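Local coordinates for sugar ABC transporter substrate-binding protein (Treponema pallidum subsp. pallidum, PDB 5U2P) that probably binds a sugar or related small ligand outside the inner membrane for delivery to an ABC transporter, although its natural ligand remains unassigned, at residues Q297-G302 with K371-I376; L193-T198 with L290-N295; D208-A213 with S390-F395; A225-L230 with T405-L410; I154-S159 with G286-P291. One frame throughout, in Å; residues are numbered along the deposited sequence.

Contact 1 (Q297-G302 with K371-I376)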
# COMPACT_ATOMS: atom_id res chain seq x y z
N GLN A 297 -16.17 0.09 -5.35
CA GLN A 297 -16.30 -1.28 -4.85
C GLN A 297 -15.42 -2.27 -5.64
O GLN A 297 -15.28 -3.43 -5.25
CB GLN A 297 -17.76 -1.74 -4.93
CG GLN A 297 -18.74 -0.86 -4.14
CD GLN A 297 -18.59 -0.99 -2.63
OE1 GLN A 297 -17.97 -1.93 -2.12
NE2 GLN A 297 -19.15 -0.03 -1.90
N ASP A 298 -14.82 -1.80 -6.73
CA ASP A 298 -14.07 -2.67 -7.63
C ASP A 298 -12.73 -3.08 -7.04
O ASP A 298 -12.34 -4.24 -7.14
CB ASP A 298 -13.87 -1.99 -8.99
CG ASP A 298 -12.96 -0.76 -8.94
OD1 ASP A 298 -12.67 -0.27 -7.83
OD2 ASP A 298 -12.55 -0.28 -10.02
N VAL A 299 -12.02 -2.14 -6.42
CA VAL A 299 -10.65 -2.39 -5.97
C VAL A 299 -10.33 -1.57 -4.73
O VAL A 299 -10.90 -0.51 -4.53
CB VAL A 299 -9.63 -2.07 -7.10
CG1 VAL A 299 -9.37 -0.56 -7.21
CG2 VAL A 299 -8.36 -2.82 -6.89
N LEU A 300 -9.44 -2.08 -3.89
CA LEU A 300 -8.90 -1.31 -2.78
C LEU A 300 -7.62 -0.64 -3.26
O LEU A 300 -6.99 -1.12 -4.20
CB LEU A 300 -8.60 -2.20 -1.57
CG LEU A 300 -9.79 -2.88 -0.91
CD1 LEU A 300 -9.34 -3.86 0.12
CD2 LEU A 300 -10.71 -1.86 -0.28
N THR A 301 -7.22 0.45 -2.61
CA THR A 301 -5.87 0.98 -2.78
C THR A 301 -5.05 0.84 -1.50
O THR A 301 -5.60 0.63 -0.41
CB THR A 301 -5.85 2.47 -3.22
OG1 THR A 301 -6.10 3.32 -2.10
CG2 THR A 301 -6.88 2.72 -4.34
N GLY A 302 -3.74 0.94 -1.65
CA GLY A 302 -2.83 0.89 -0.51
C GLY A 302 -1.40 1.08 -0.94
O GLY A 302 -1.12 1.58 -2.04
N LYS A 371 -7.63 -7.83 -5.52
CA LYS A 371 -8.29 -6.60 -5.92
C LYS A 371 -7.73 -5.41 -5.14
O LYS A 371 -8.45 -4.76 -4.38
CB LYS A 371 -9.80 -6.71 -5.69
CG LYS A 371 -10.52 -7.68 -6.63
CD LYS A 371 -11.97 -7.87 -6.20
CE LYS A 371 -12.80 -8.60 -7.24
NZ LYS A 371 -12.24 -9.94 -7.52
N VAL A 372 -6.45 -5.13 -5.35
CA VAL A 372 -5.74 -4.04 -4.68
C VAL A 372 -4.72 -3.45 -5.65
O VAL A 372 -3.98 -4.20 -6.29
CB VAL A 372 -4.99 -4.51 -3.40
CG1 VAL A 372 -4.40 -3.32 -2.65
CG2 VAL A 372 -5.88 -5.37 -2.49
N ILE A 373 -4.66 -2.12 -5.75
CA ILE A 373 -3.67 -1.43 -6.54
C ILE A 373 -3.00 -0.37 -5.71
O ILE A 373 -3.53 0.05 -4.68
CB ILE A 373 -4.27 -0.81 -7.81
CG1 ILE A 373 -5.39 0.19 -7.47
CG2 ILE A 373 -4.79 -1.93 -8.67
CD1 ILE A 373 -5.95 0.93 -8.74
N GLN A 374 -1.80 0.03 -6.10
CA GLN A 374 -1.05 1.00 -5.31
C GLN A 374 -1.56 2.43 -5.49
O GLN A 374 -1.60 2.98 -6.61
CB GLN A 374 0.44 0.94 -5.65
CG GLN A 374 1.24 1.94 -4.82
CD GLN A 374 2.66 1.54 -4.56
OE1 GLN A 374 2.92 0.49 -3.96
NE2 GLN A 374 3.59 2.38 -4.99
N ALA A 375 -1.92 3.04 -4.36
CA ALA A 375 -2.32 4.44 -4.33
C ALA A 375 -1.17 5.35 -4.72
O ALA A 375 -0.02 5.12 -4.36
CB ALA A 375 -2.83 4.82 -2.92
N ILE A 376 -1.50 6.42 -5.45
CA ILE A 376 -0.46 7.29 -5.99
C ILE A 376 0.41 7.99 -4.93
O ILE A 376 1.54 8.36 -5.23
CB ILE A 376 -1.05 8.36 -6.93
CG1 ILE A 376 -2.10 9.20 -6.19
CG2 ILE A 376 -1.63 7.70 -8.17
CD1 ILE A 376 -2.58 10.46 -6.98
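Val299 and Ile373 meet with their side chains crossed at about a right angle. CG2 of Val299 stands anti to the backbone N and reaches the neighbouring backbone, 3.2 Å from Lys371 O. CG1 takes the position between backbone N and carbonyl carbon (chi1 79°), where it touches Ile373 CD1 at 4.0 Å. Leu300 and Val372 form a bridged pair on one face of the sheet, with Leu300 CB 4.3 Å from Val372 CG2. Thr301 and Ile373 occupy the other face, and Thr301 OG1 lies 3.7 Å from the methyl of Ala375. The backbone bonds identify parallel pairing, because Leu300 bonds to the residues flanking Val372. Its N donates to Lys371 O almost straight (2.9 Å, 176°), and its O accepts from Ile373 N. Gly302, paired with Gln374, likewise bonds to the residues on either side of it: a more bent bond (139°) runs from Gly302 N to Ile373 O, and Ala375 N donates to Gly302 O at 2.9 Å. Around the pair, helix 191-214 packs on the Thr301-Ile373 face, and its Asp195 binds Thr301 OG1. Helix 360-367 touches Leu300, while strand 138-145 flanks strand 300-303, which thus runs between it and strand 372-374.

Contact 2 (L193-T198 with L290-N295)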
# COMPACT_ATOMS: atom_id res chain seq x y z
N LEU A 193 -7.80 11.71 -1.17
CA LEU A 193 -7.86 12.06 -2.58
C LEU A 193 -7.01 11.08 -3.40
O LEU A 193 -7.38 10.72 -4.53
CB LEU A 193 -7.41 13.50 -2.81
CG LEU A 193 -7.66 14.07 -4.20
CD1 LEU A 193 -9.15 13.97 -4.56
CD2 LEU A 193 -7.19 15.52 -4.25
N ALA A 194 -5.88 10.65 -2.85
CA ALA A 194 -5.03 9.66 -3.52
C ALA A 194 -5.80 8.38 -3.84
O ALA A 194 -5.72 7.84 -4.94
CB ALA A 194 -3.81 9.35 -2.68
N ASP A 195 -6.54 7.89 -2.84
CA ASP A 195 -7.35 6.70 -3.02
C ASP A 195 -8.33 6.88 -4.18
O ASP A 195 -8.40 6.06 -5.11
CB ASP A 195 -8.10 6.39 -1.71
CG ASP A 195 -9.02 5.20 -1.82
OD1 ASP A 195 -8.51 4.05 -1.70
OD2 ASP A 195 -10.24 5.40 -2.02
N ALA A 196 -9.06 7.99 -4.16
CA ALA A 196 -10.10 8.21 -5.15
C ALA A 196 -9.55 8.41 -6.55
O ALA A 196 -10.09 7.85 -7.50
CB ALA A 196 -10.95 9.39 -4.73
N ILE A 197 -8.48 9.19 -6.68
CA ILE A 197 -7.84 9.41 -7.98
C ILE A 197 -7.36 8.06 -8.53
O ILE A 197 -7.49 7.77 -9.73
CB ILE A 197 -6.65 10.40 -7.89
CG1 ILE A 197 -7.16 11.82 -7.61
CG2 ILE A 197 -5.81 10.38 -9.18
CD1 ILE A 197 -6.08 12.82 -7.27
N THR A 198 -6.80 7.25 -7.64
CA THR A 198 -6.19 6.00 -8.07
C THR A 198 -7.28 5.08 -8.60
O THR A 198 -7.11 4.41 -9.65
CB THR A 198 -5.40 5.34 -6.90
OG1 THR A 198 -4.29 6.18 -6.54
CG2 THR A 198 -4.86 3.96 -7.31
N LEU A 290 -14.37 2.90 0.84
CA LEU A 290 -14.79 4.30 0.86
C LEU A 290 -15.51 4.63 -0.44
O LEU A 290 -14.86 4.70 -1.49
CB LEU A 290 -13.60 5.23 1.06
CG LEU A 290 -13.95 6.73 1.10
CD1 LEU A 290 -14.51 7.17 2.45
CD2 LEU A 290 -12.72 7.51 0.75
N PRO A 291 -16.84 4.84 -0.39
CA PRO A 291 -17.54 5.04 -1.67
C PRO A 291 -17.41 6.47 -2.20
O PRO A 291 -18.34 7.27 -2.07
CB PRO A 291 -18.99 4.71 -1.32
CG PRO A 291 -19.12 5.12 0.11
CD PRO A 291 -17.78 4.85 0.75
N ILE A 292 -16.26 6.76 -2.81
CA ILE A 292 -15.90 8.12 -3.21
C ILE A 292 -15.77 8.22 -4.72
O ILE A 292 -15.54 9.31 -5.25
CB ILE A 292 -14.57 8.56 -2.53
CG1 ILE A 292 -14.38 10.07 -2.64
CG2 ILE A 292 -13.39 7.78 -3.11
CD1 ILE A 292 -13.23 10.60 -1.81
N THR A 293 -15.91 7.08 -5.39
CA THR A 293 -15.97 7.05 -6.86
C THR A 293 -17.07 6.10 -7.30
O THR A 293 -17.51 5.25 -6.53
CB THR A 293 -14.64 6.59 -7.49
OG1 THR A 293 -14.41 5.20 -7.21
CG2 THR A 293 -13.47 7.40 -6.96
N GLU A 294 -17.51 6.24 -8.55
CA GLU A 294 -18.58 5.40 -9.07
C GLU A 294 -18.20 3.91 -9.00
O GLU A 294 -19.07 3.05 -8.86
CB GLU A 294 -18.92 5.80 -10.52
CG GLU A 294 -18.06 5.16 -11.63
CD GLU A 294 -16.62 5.66 -11.66
OE1 GLU A 294 -16.34 6.74 -11.10
OE2 GLU A 294 -15.76 4.97 -12.26
N ASN A 295 -16.91 3.63 -9.08
CA ASN A 295 -16.41 2.25 -9.15
C ASN A 295 -15.70 1.79 -7.88
O ASN A 295 -15.03 0.77 -7.89
CB ASN A 295 -15.46 2.11 -10.34
CG ASN A 295 -14.16 2.88 -10.16
OD1 ASN A 295 -14.05 3.75 -9.30
ND2 ASN A 295 -13.17 2.56 -10.98
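The apolar part of this contact centres on Ala196 and Ile292. Ala196 CB lies only 3.3 Å from Ile292 CG2, tighter than usual van der Waals contact, and 3.9 Å from Ile292 CD1, so both branches of the isoleucine rest on one helix methyl. This follows from the torsions of Ile292: CG1 extends anti to the backbone N (chi1 -165°), leaving CG2 between N and the carbonyl carbon. Thr293 adds its methyl beside the same alanine, with CG2 3.9 Å from Ala196 CB.

Carbon-to-oxygen contacts come next. Thr293 CG2 also approaches the backbone, 3.5 Å from Ala196 O. Asp195 OD2 lies 4.1 Å from Ile292 CG2, a carboxylate oxygen beside an apolar methyl, while the other oxygen, OD1, is bonded to Thr301 OG1 on strand 300-303.

Hydrogen bonds shape the loop and tie it to the helix. Thr293 OG1 donates to Asn295 OD1 at 2.6 Å, with a C=O...donor angle of 163°, and the methyl of Thr293 is turned to the helix; the Asn295 side chain is poorly ordered. Its ND2 bonds to Lys199 O, one residue past the helix segment. Pro291 centres an inverse gamma turn, marked by a weak bond from Ile292 N to Leu290 O at 2.8 Å.

Together these features describe a connection between two strands of one sheet, 285-288 and 300-303, that packs across helix 191-214 through a small alanine surface, within the alpha/beta architecture expected of solute-binding proteins.

Contact 3 (D208-A213 with S390-F395)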
# COMPACT_ATOMS: atom_id res chain seq x y z
N ASP A 208 0.62 5.83 -14.98
CA ASP A 208 0.92 6.88 -15.94
C ASP A 208 0.89 8.26 -15.31
O ASP A 208 1.69 9.13 -15.66
CB ASP A 208 -0.06 6.85 -17.11
CG ASP A 208 0.16 5.66 -18.03
OD1 ASP A 208 1.14 4.92 -17.81
OD2 ASP A 208 -0.64 5.49 -18.98
N LEU A 209 -0.05 8.48 -14.39
CA LEU A 209 -0.14 9.77 -13.72
C LEU A 209 1.14 10.06 -12.94
O LEU A 209 1.65 11.17 -12.99
CB LEU A 209 -1.36 9.81 -12.79
CG LEU A 209 -1.63 11.16 -12.13
CD1 LEU A 209 -2.08 12.20 -13.15
CD2 LEU A 209 -2.67 11.03 -11.02
N VAL A 210 1.63 9.08 -12.19
CA VAL A 210 2.88 9.27 -11.45
C VAL A 210 4.03 9.55 -12.43
O VAL A 210 4.86 10.43 -12.20
CB VAL A 210 3.22 8.04 -10.58
CG1 VAL A 210 4.56 8.22 -9.90
CG2 VAL A 210 2.12 7.84 -9.53
N LYS A 211 4.03 8.82 -13.53
CA LYS A 211 5.07 8.97 -14.55
C LYS A 211 5.10 10.40 -15.10
O LYS A 211 6.15 11.04 -15.14
CB LYS A 211 4.83 7.97 -15.68
CG LYS A 211 5.94 7.90 -16.73
CD LYS A 211 7.23 7.34 -16.12
CE LYS A 211 8.25 6.93 -17.18
NZ LYS A 211 8.83 8.09 -17.89
N ARG A 212 3.94 10.90 -15.53
CA ARG A 212 3.92 12.21 -16.19
C ARG A 212 4.04 13.32 -15.15
O ARG A 212 4.56 14.39 -15.45
CB ARG A 212 2.66 12.38 -17.06
CG ARG A 212 1.30 12.40 -16.40
CD ARG A 212 0.22 12.66 -17.47
NE ARG A 212 -1.15 12.49 -16.99
CZ ARG A 212 -1.80 11.33 -16.94
NH1 ARG A 212 -1.21 10.19 -17.31
NH2 ARG A 212 -3.05 11.30 -16.50
N ALA A 213 3.63 13.06 -13.91
CA ALA A 213 3.86 14.03 -12.85
C ALA A 213 5.37 14.13 -12.56
O ALA A 213 5.89 15.22 -12.31
CB ALA A 213 3.09 13.65 -11.58
N SER A 390 7.14 16.79 -3.21
CA SER A 390 6.26 15.88 -3.94
C SER A 390 6.01 16.28 -5.39
O SER A 390 6.01 17.47 -5.72
CB SER A 390 4.91 15.78 -3.23
OG SER A 390 4.05 14.90 -3.93
N VAL A 391 5.80 15.30 -6.25
CA VAL A 391 5.46 15.58 -7.65
C VAL A 391 3.98 15.91 -7.81
O VAL A 391 3.54 16.29 -8.89
CB VAL A 391 5.79 14.39 -8.59
CG1 VAL A 391 7.27 14.06 -8.55
CG2 VAL A 391 4.96 13.14 -8.22
N PHE A 392 3.22 15.75 -6.72
CA PHE A 392 1.79 16.00 -6.74
C PHE A 392 1.43 17.26 -5.98
O PHE A 392 2.12 17.64 -5.01
CB PHE A 392 1.02 14.82 -6.13
CG PHE A 392 1.04 13.59 -7.00
CD1 PHE A 392 0.56 13.63 -8.31
CD2 PHE A 392 1.51 12.38 -6.51
CE1 PHE A 392 0.57 12.52 -9.11
CE2 PHE A 392 1.53 11.26 -7.32
CZ PHE A 392 1.05 11.32 -8.62
N PRO A 393 0.33 17.90 -6.39
CA PRO A 393 -0.09 19.12 -5.69
C PRO A 393 -0.72 18.84 -4.35
O PRO A 393 -1.33 17.80 -4.16
CB PRO A 393 -1.14 19.72 -6.64
CG PRO A 393 -0.98 19.00 -7.93
CD PRO A 393 -0.52 17.63 -7.56
N ASP A 394 -0.58 19.79 -3.43
CA ASP A 394 -1.35 19.78 -2.20
C ASP A 394 -2.72 20.39 -2.51
O ASP A 394 -2.96 21.57 -2.24
CB ASP A 394 -0.61 20.57 -1.12
CG ASP A 394 -1.31 20.53 0.22
OD1 ASP A 394 -2.25 19.72 0.40
OD2 ASP A 394 -0.88 21.30 1.11
N PHE A 395 -3.59 19.60 -3.13
CA PHE A 395 -4.91 20.07 -3.53
C PHE A 395 -5.72 20.66 -2.38
O PHE A 395 -6.46 21.63 -2.57
CB PHE A 395 -5.70 18.92 -4.16
CG PHE A 395 -5.30 18.62 -5.56
CD1 PHE A 395 -5.52 19.54 -6.56
CD2 PHE A 395 -4.74 17.40 -5.89
CE1 PHE A 395 -5.16 19.26 -7.87
CE2 PHE A 395 -4.38 17.12 -7.19
CZ PHE A 395 -4.59 18.04 -8.18
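The ring of Phe392 presents its edge to helix 191-214. Val210 CG2 lies at that edge, in the ring plane, 3.8 Å from Phe392 CZ, and the two side chains cross at about a right angle. Leu209 CG is also near the plane, 4.0 Å from Phe392 CE1. Ala213 CB comes to the same CE1 obliquely at 3.7 Å. One face of the ring carries Val391 CG2, 3.9 Å above the plane and offset toward the rim. That methyl also contacts the helix, 3.9 Å from Ala213 CB, so two consecutive loop residues meet the alanine. The second ring, Phe395, has Pro393 CB 4.0 Å above the centre of one face, packs on helix 406-417 and meets Trp220 edge-to-face.

With chi1 -71° setting its CG anti to the carbonyl carbon, the Phe392 ring reaches the helix from a CB that does not aim straight at it. Phe392 N donates to Ser390 OG at 3.0 Å with an N-H...acceptor angle of 165°, and Ser390 OG is also bonded to Ala382 O. The arrangement is an ST turn that delivers an aromatic anchor onto the C-terminal part of helix 191-214, tying to it the loop that leads to helix 406-417.

Contact 4 (A225-L230 with T405-L410)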
# COMPACT_ATOMS: atom_id res chain seq x y z
N ALA A 225 -10.54 13.62 -15.99
CA ALA A 225 -11.02 12.41 -15.34
C ALA A 225 -11.12 12.65 -13.83
O ALA A 225 -11.92 12.02 -13.15
CB ALA A 225 -10.10 11.21 -15.64
N LEU A 226 -10.29 13.57 -13.33
CA LEU A 226 -10.23 13.92 -11.91
C LEU A 226 -11.32 14.90 -11.48
O LEU A 226 -11.48 15.14 -10.27
CB LEU A 226 -8.87 14.52 -11.57
CG LEU A 226 -7.76 13.51 -11.26
CD1 LEU A 226 -7.81 12.34 -12.17
CD2 LEU A 226 -6.40 14.16 -11.35
N TYR A 227 -12.02 15.50 -12.44
CA TYR A 227 -13.06 16.50 -12.13
C TYR A 227 -14.09 16.00 -11.10
O TYR A 227 -14.36 16.70 -10.10
CB TYR A 227 -13.77 16.94 -13.42
CG TYR A 227 -14.93 17.89 -13.18
CD1 TYR A 227 -14.73 19.25 -13.06
CD2 TYR A 227 -16.23 17.41 -13.10
CE1 TYR A 227 -15.79 20.12 -12.84
CE2 TYR A 227 -17.31 18.27 -12.90
CZ TYR A 227 -17.08 19.63 -12.77
OH TYR A 227 -18.14 20.48 -12.56
N PRO A 228 -14.69 14.82 -11.32
CA PRO A 228 -15.69 14.36 -10.35
C PRO A 228 -15.13 14.03 -8.96
O PRO A 228 -15.85 14.25 -7.99
CB PRO A 228 -16.28 13.10 -11.02
CG PRO A 228 -15.29 12.70 -12.05
CD PRO A 228 -14.67 13.96 -12.53
N VAL A 229 -13.90 13.53 -8.85
CA VAL A 229 -13.39 13.17 -7.53
C VAL A 229 -12.94 14.42 -6.77
O VAL A 229 -13.04 14.47 -5.54
CB VAL A 229 -12.21 12.15 -7.60
CG1 VAL A 229 -12.62 10.94 -8.44
CG2 VAL A 229 -10.96 12.78 -8.16
N LEU A 230 -12.46 15.43 -7.49
CA LEU A 230 -12.17 16.71 -6.86
C LEU A 230 -13.48 17.31 -6.38
O LEU A 230 -13.55 17.90 -5.30
CB LEU A 230 -11.43 17.64 -7.83
CG LEU A 230 -9.99 17.23 -8.08
CD1 LEU A 230 -9.44 17.99 -9.28
CD2 LEU A 230 -9.09 17.44 -6.88
N THR A 405 -13.97 25.74 -7.79
CA THR A 405 -14.43 24.55 -8.50
C THR A 405 -13.26 23.62 -8.78
O THR A 405 -12.10 24.01 -8.64
CB THR A 405 -15.08 24.88 -9.83
OG1 THR A 405 -14.11 25.55 -10.65
CG2 THR A 405 -16.32 25.76 -9.64
N ALA A 406 -13.57 22.41 -9.22
CA ALA A 406 -12.52 21.47 -9.59
C ALA A 406 -11.73 22.00 -10.79
O ALA A 406 -10.53 21.79 -10.89
CB ALA A 406 -13.11 20.11 -9.90
N HIS A 407 -12.40 22.71 -11.69
CA HIS A 407 -11.70 23.34 -12.80
C HIS A 407 -10.62 24.28 -12.30
O HIS A 407 -9.50 24.29 -12.81
CB HIS A 407 -12.66 24.13 -13.70
CG HIS A 407 -13.69 23.31 -14.40
ND1 HIS A 407 -15.04 23.54 -14.25
CD2 HIS A 407 -13.58 22.33 -15.33
CE1 HIS A 407 -15.72 22.71 -15.03
NE2 HIS A 407 -14.85 21.97 -15.70
N THR A 408 -10.98 25.10 -11.31
CA THR A 408 -10.05 26.08 -10.78
C THR A 408 -8.90 25.39 -10.06
O THR A 408 -7.75 25.81 -10.19
CB THR A 408 -10.78 27.07 -9.86
OG1 THR A 408 -11.66 27.86 -10.67
CG2 THR A 408 -9.78 27.98 -9.17
N MET A 409 -9.19 24.32 -9.32
CA MET A 409 -8.12 23.56 -8.67
C MET A 409 -7.12 23.00 -9.68
O MET A 409 -5.92 23.01 -9.43
CB MET A 409 -8.71 22.42 -7.82
CG MET A 409 -9.57 22.92 -6.67
SD MET A 409 -10.42 21.58 -5.81
CE MET A 409 -9.05 20.84 -4.90
N LEU A 410 -7.60 22.54 -10.84
CA LEU A 410 -6.67 22.02 -11.83
C LEU A 410 -5.83 23.16 -12.42
O LEU A 410 -4.66 22.97 -12.70
CB LEU A 410 -7.40 21.25 -12.93
CG LEU A 410 -8.09 19.96 -12.50
CD1 LEU A 410 -8.98 19.45 -13.63
CD2 LEU A 410 -7.07 18.89 -12.08
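The N-terminal parts of helices 227-238 and 406-417 pack together here, and the closest CA pair, Leu230 CA and Ala406 CA, is 5.5 Å apart. Helix 406-417 opens with an N-cap: Thr405 OG1 accepts from Thr408 N at 3.2 Å, with an N-H...acceptor angle of 158°. The small side chain of Ala406 is consistent with this close approach; its methyl sits 3.6 Å from Leu230 CB and equally near Tyr227 O.

On the exposed side, Tyr227 crosses His407 obliquely. The ring planes make 37° and the centroids are 4.7 Å apart. Tyr227 CE1 lies over one face of the imidazole, 3.4 Å from His407 CE1. The phenol reaches this place with its CG anti to the backbone N (chi1 175°). Crystal neighbours touch both residues, so the lattice may influence this pairing.

On the buried side, Leu230 divides its two methyls between successive residues of the other helix and itself packs against Leu193 of helix 191-214. The Met409 chain bends at its last torsion, and its CE lies 3.9 Å from Leu230 CD2; the other branch, Leu230 CD1, touches Leu410 CD2 at 3.8 Å.

Contact 5 (I154-S159 with G286-P291)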
# COMPACT_ATOMS: atom_id res chain seq x y z
N ILE A 154 -27.04 4.49 12.30
CA ILE A 154 -26.30 4.65 11.05
C ILE A 154 -25.89 3.28 10.51
O ILE A 154 -25.44 2.42 11.26
CB ILE A 154 -25.06 5.53 11.24
CG1 ILE A 154 -25.45 6.86 11.89
CG2 ILE A 154 -24.37 5.77 9.90
CD1 ILE A 154 -24.27 7.68 12.35
N SER A 155 -26.05 3.11 9.21
CA SER A 155 -25.71 1.86 8.54
C SER A 155 -24.39 2.02 7.79
O SER A 155 -24.01 3.13 7.44
CB SER A 155 -26.83 1.44 7.58
OG SER A 155 -28.07 1.36 8.26
N GLU A 156 -23.70 0.91 7.55
CA GLU A 156 -22.46 0.94 6.79
C GLU A 156 -22.71 1.55 5.41
O GLU A 156 -23.53 1.04 4.65
CB GLU A 156 -21.89 -0.48 6.65
CG GLU A 156 -20.58 -0.53 5.89
CD GLU A 156 -20.03 -1.92 5.77
OE1 GLU A 156 -19.49 -2.44 6.77
OE2 GLU A 156 -20.13 -2.49 4.67
N PRO A 157 -22.03 2.67 5.09
CA PRO A 157 -22.32 3.33 3.81
C PRO A 157 -21.84 2.50 2.64
O PRO A 157 -20.66 2.13 2.60
CB PRO A 157 -21.55 4.65 3.90
CG PRO A 157 -20.45 4.37 4.86
CD PRO A 157 -21.00 3.40 5.86
N LYS A 158 -22.73 2.21 1.69
CA LYS A 158 -22.36 1.38 0.55
C LYS A 158 -22.34 2.17 -0.75
O LYS A 158 -22.16 1.61 -1.82
CB LYS A 158 -23.31 0.18 0.45
CG LYS A 158 -23.40 -0.59 1.76
CD LYS A 158 -23.68 -2.07 1.55
CE LYS A 158 -23.54 -2.82 2.87
NZ LYS A 158 -23.71 -4.29 2.70
N SER A 159 -22.50 3.49 -0.64
CA SER A 159 -22.47 4.39 -1.78
C SER A 159 -22.07 5.78 -1.31
O SER A 159 -22.02 6.04 -0.11
CB SER A 159 -23.83 4.47 -2.45
OG SER A 159 -24.72 5.16 -1.60
N GLY A 286 -15.45 -1.60 12.43
CA GLY A 286 -15.76 -2.15 11.13
C GLY A 286 -14.89 -1.50 10.07
O GLY A 286 -14.28 -0.45 10.34
N ALA A 287 -14.80 -2.12 8.90
CA ALA A 287 -14.02 -1.59 7.78
C ALA A 287 -14.68 -1.89 6.45
O ALA A 287 -14.98 -3.05 6.13
CB ALA A 287 -12.62 -2.17 7.79
N CYS A 288 -14.85 -0.87 5.63
CA CYS A 288 -15.49 -1.03 4.34
C CYS A 288 -14.83 -0.13 3.30
O CYS A 288 -13.98 0.70 3.62
CB CYS A 288 -16.98 -0.70 4.43
SG CYS A 288 -17.31 1.01 4.92
N VAL A 289 -15.23 -0.33 2.05
CA VAL A 289 -14.77 0.51 0.96
C VAL A 289 -15.23 1.94 1.16
O VAL A 289 -16.35 2.17 1.61
CB VAL A 289 -15.30 -0.02 -0.38
CG1 VAL A 289 -15.22 1.03 -1.48
CG2 VAL A 289 -14.53 -1.27 -0.76
N LEU A 290 -14.37 2.90 0.84
CA LEU A 290 -14.79 4.30 0.86
C LEU A 290 -15.51 4.63 -0.44
O LEU A 290 -14.86 4.70 -1.49
CB LEU A 290 -13.60 5.23 1.06
CG LEU A 290 -13.95 6.73 1.10
CD1 LEU A 290 -14.51 7.17 2.45
CD2 LEU A 290 -12.72 7.51 0.75
N PRO A 291 -16.84 4.84 -0.39
CA PRO A 291 -17.54 5.04 -1.67
C PRO A 291 -17.41 6.47 -2.20
O PRO A 291 -18.34 7.27 -2.07
CB PRO A 291 -18.99 4.71 -1.32
CG PRO A 291 -19.12 5.12 0.11
CD PRO A 291 -17.78 4.85 0.75
O HOH W 1 -18.78 0.89 1.25
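Glu156 lies along Cys288, with its CB directed at the strand. CG follows anti to the backbone N (chi1 -179°) and comes 3.7 Å from Cys288 SG. CD, next along the extended chain, is 3.5 Å from Cys288 CB. The carboxylate then lies beside that same carbon: OE2 is 3.6 Å from Cys288 CB and OE1 slightly farther. OE1 is bonded to Tyr144 OH of strand 138-145, which gives the carboxylate a polar partner, while the stem packs on sulfur and carbon. Cys288 contributes its SG from the position between its backbone N and carbonyl carbon (chi1 62°).

Farther along, the meeting is through backbone and proline. One water donates to both Pro157 O, at 2.6 Å, and Val289 O, at 2.8 Å, so two carbonyls that cannot bond to each other are joined. The ring of Pro291 then presses on the loop backbone, with CG 3.1 Å from Ser159 O. Ser159 itself is an N-cap, its OG accepting from Glu162 N. The arrangement is thus a capped start of helix 160-172 whose preceding loop runs beside the end of strand 285-288, joining the start of that helix to the sheet through a water bridge and a proline contact.

Contact 1 is the most central, its centre about 8 Å from that of the chain, and is made by strand pairing; the other four have no direct hydrogen bond between their segments. Contacts 2, 3 and 4 are also largely buried; contacts 2 and 3 use the same helix, 191-214, each setting a loop against an alanine. Contact 2 joins contact 1 through Asp195 with Thr301. Contact 4, its centre about 25 Å from the chain's, mixes leucine and methionine packing with an exposed aromatic pair and touches contacts 2 and 3 through Leu230. Contact 5, partly buried, relies on a water bridge, shares Leu290 and Pro291 with contact 2 and reaches the same sheet as contact 1.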